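Local coordinates for LPXTG-motif cell wall anchor domain protein (Mobiluncus mulieris, PDB 5U6F) that has no established function but is probably a long wall-anchored surface protein of a bacterium, this piece pairing an ester-bond domain with a transthyretin-clan domain, at residues 199-204 / 225-230. Sequence-based numbering, arbitrary orientation.
Sequences KCVQKG and GDTCTI
D226 holds the bend at Q202 and K203 with both oxygens of its carboxylate. The Q202 amide gives OD1 a bond of 2.7 Å from N, on the syn side and only 16° out of the carboxylate plane; K203 N reaches OD2 at 3.0 Å, again syn but more tilted. D226 turns its CG away from its own N (chi1 -153°), which brings the carboxylate across to those N-H groups, and Q202 packs CB against OD1. OD1 also takes a weak bond from the T227 amide. Replacing D226 with an alanine would probably leave the Q202 and K203 amides without their acceptor and let the turn shift.

Next along, V201 N points almost straight at T227 O (2.9 Å), while V201 CG2 rests on T227 OG1 at 3.4 Å. Beyond that the chains become regular antiparallel strands: K199 and T229 form a hydrogen-bonded pair, N to O and O to N, with T229 OG1 lying 3.5 Å from K199 CB. C200 and C228 make the neighbouring non-hydrogen-bonded pair. These cysteines are known to form a disulfide, yet here their SG atoms stand 3.8 Å apart, too far for the covalent bond.

Both strands belong to the five-stranded antiparallel sheet of the DUF5979 domain, a family of the transthyretin clan. The cysteines face inward, onto I222 of the other sheet, and C228 also meets L171. Residues 201-204 form the hairpin loop into strand 205-211, an alpha-turn closed by G204 N on C200 O, with G204 at positive phi. On D226's own side, G225 and D226 both face I269 in a G1 bulge. Outside the bend, K203 NZ bonds G221 O, and Q202 O accepts from K115 NZ of the ester-bond domain, linking this loop to the neighbouring domain.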
loop_
_atom_site.group_PDB
_atom_site.type_symbol
_atom_site.label_atom_id
_atom_site.label_comp_id
_atom_site.label_asym_id
_atom_site.label_seq_id
_atom_site.Cartn_x
_atom_site.Cartn_y
_atom_site.Cartn_z
ATOM N N LYS A 199 -10.215 -14.243 13.859
ATOM C CA LYS A 199 -10.831 -13.411 12.824
ATOM C C LYS A 199 -10.056 -12.118 12.651
ATOM O O LYS A 199 -9.712 -11.485 13.638
ATOM C CB LYS A 199 -12.280 -13.107 13.162
ATOM C CG LYS A 199 -13.154 -14.344 13.282
ATOM C CD LYS A 199 -14.614 -13.959 13.451
ATOM C CE LYS A 199 -15.512 -15.170 13.592
ATOM N NZ LYS A 199 -16.873 -14.719 14.003
ATOM N N CYS A 200 -9.755 -11.760 11.402
ATOM C CA CYS A 200 -9.150 -10.467 11.076
ATOM C C CYS A 200 -10.328 -9.575 10.704
ATOM O O CYS A 200 -11.038 -9.855 9.741
ATOM C CB CYS A 200 -8.135 -10.594 9.932
ATOM S SG CYS A 200 -6.721 -11.671 10.283
ATOM N N VAL A 201 -10.541 -8.517 11.486
ATOM C CA VAL A 201 -11.812 -7.801 11.473
ATOM C C VAL A 201 -11.997 -7.078 10.139
ATOM O O VAL A 201 -12.997 -7.292 9.456
ATOM C CB VAL A 201 -11.930 -6.832 12.683
ATOM C CG1 VAL A 201 -13.190 -5.984 12.594
ATOM C CG2 VAL A 201 -11.913 -7.628 13.988
ATOM N N GLN A 202 -11.020 -6.256 9.759
ATOM C CA GLN A 202 -11.114 -5.487 8.508
ATOM C C GLN A 202 -11.012 -6.362 7.272
ATOM O O GLN A 202 -11.740 -6.152 6.301
ATOM C CB GLN A 202 -10.058 -4.381 8.436
ATOM C CG GLN A 202 -10.134 -3.335 9.539
ATOM C CD GLN A 202 -11.538 -2.818 9.762
ATOM O OE1 GLN A 202 -12.220 -2.424 8.815
ATOM N NE2 GLN A 202 -11.981 -2.825 11.013
ATOM N N LYS A 203 -10.108 -7.333 7.298
ATOM C CA LYS A 203 -9.978 -8.274 6.181
ATOM C C LYS A 203 -11.225 -9.143 6.024
ATOM O O LYS A 203 -11.560 -9.535 4.904
ATOM C CB LYS A 203 -8.748 -9.169 6.355
ATOM C CG LYS A 203 -8.530 -10.131 5.189
ATOM C CD LYS A 203 -7.192 -10.828 5.266
ATOM C CE LYS A 203 -7.000 -11.764 4.083
ATOM N NZ LYS A 203 -5.777 -12.582 4.265
ATOM N N GLY A 204 -11.882 -9.453 7.144
ATOM C CA GLY A 204 -13.070 -10.306 7.158
ATOM C C GLY A 204 -12.721 -11.777 6.978
ATOM O O GLY A 204 -13.542 -12.541 6.468
ATOM N N GLY A 225 -2.469 -2.724 10.537
ATOM C CA GLY A 225 -3.485 -1.927 11.212
ATOM C C GLY A 225 -4.766 -2.676 11.529
ATOM O O GLY A 225 -5.656 -2.122 12.181
ATOM N N ASP A 226 -4.880 -3.932 11.089
ATOM C CA ASP A 226 -6.088 -4.706 11.346
ATOM C C ASP A 226 -6.049 -5.189 12.782
ATOM O O ASP A 226 -4.982 -5.194 13.413
ATOM C CB ASP A 226 -6.179 -5.913 10.394
ATOM C CG ASP A 226 -7.585 -6.369 10.138
ATOM O OD1 ASP A 226 -8.542 -5.951 10.840
ATOM O OD2 ASP A 226 -7.759 -7.165 9.180
ATOM N N THR A 227 -7.212 -5.563 13.301
ATOM C CA THR A 227 -7.297 -6.213 14.606
ATOM C C THR A 227 -7.729 -7.656 14.415
ATOM O O THR A 227 -8.443 -7.980 13.457
ATOM C CB THR A 227 -8.250 -5.496 15.566
ATOM O OG1 THR A 227 -9.561 -5.460 15.017
ATOM C CG2 THR A 227 -7.778 -4.078 15.800
ATOM N N CYS A 228 -7.232 -8.505 15.307
ATOM C CA CYS A 228 -7.554 -9.924 15.348
ATOM C C CYS A 228 -8.255 -10.248 16.653
ATOM O O CYS A 228 -7.755 -9.886 17.728
ATOM C CB CYS A 228 -6.289 -10.763 15.300
ATOM S SG CYS A 228 -5.446 -10.724 13.717
ATOM N N THR A 229 -9.401 -10.921 16.552
ATOM C CA THR A 229 -10.042 -11.535 17.704
ATOM C C THR A 229 -9.617 -13.002 17.752
ATOM O O THR A 229 -9.569 -13.669 16.712
ATOM C CB THR A 229 -11.565 -11.420 17.645
ATOM O OG1 THR A 229 -12.054 -12.048 16.450
ATOM C CG2 THR A 229 -11.971 -9.963 17.641
ATOM N N ILE A 230 -9.287 -13.474 18.951
ATOM C CA ILE A 230 -8.894 -14.871 19.189
ATOM C C ILE A 230 -9.910 -15.455 20.159
ATOM O O ILE A 230 -10.117 -14.891 21.230
ATOM C CB ILE A 230 -7.482 -15.008 19.802
ATOM C CG1 ILE A 230 -6.412 -14.297 18.947
ATOM C CG2 ILE A 230 -7.114 -16.486 19.956
ATOM C CD1 ILE A 230 -5.156 -13.925 19.707
#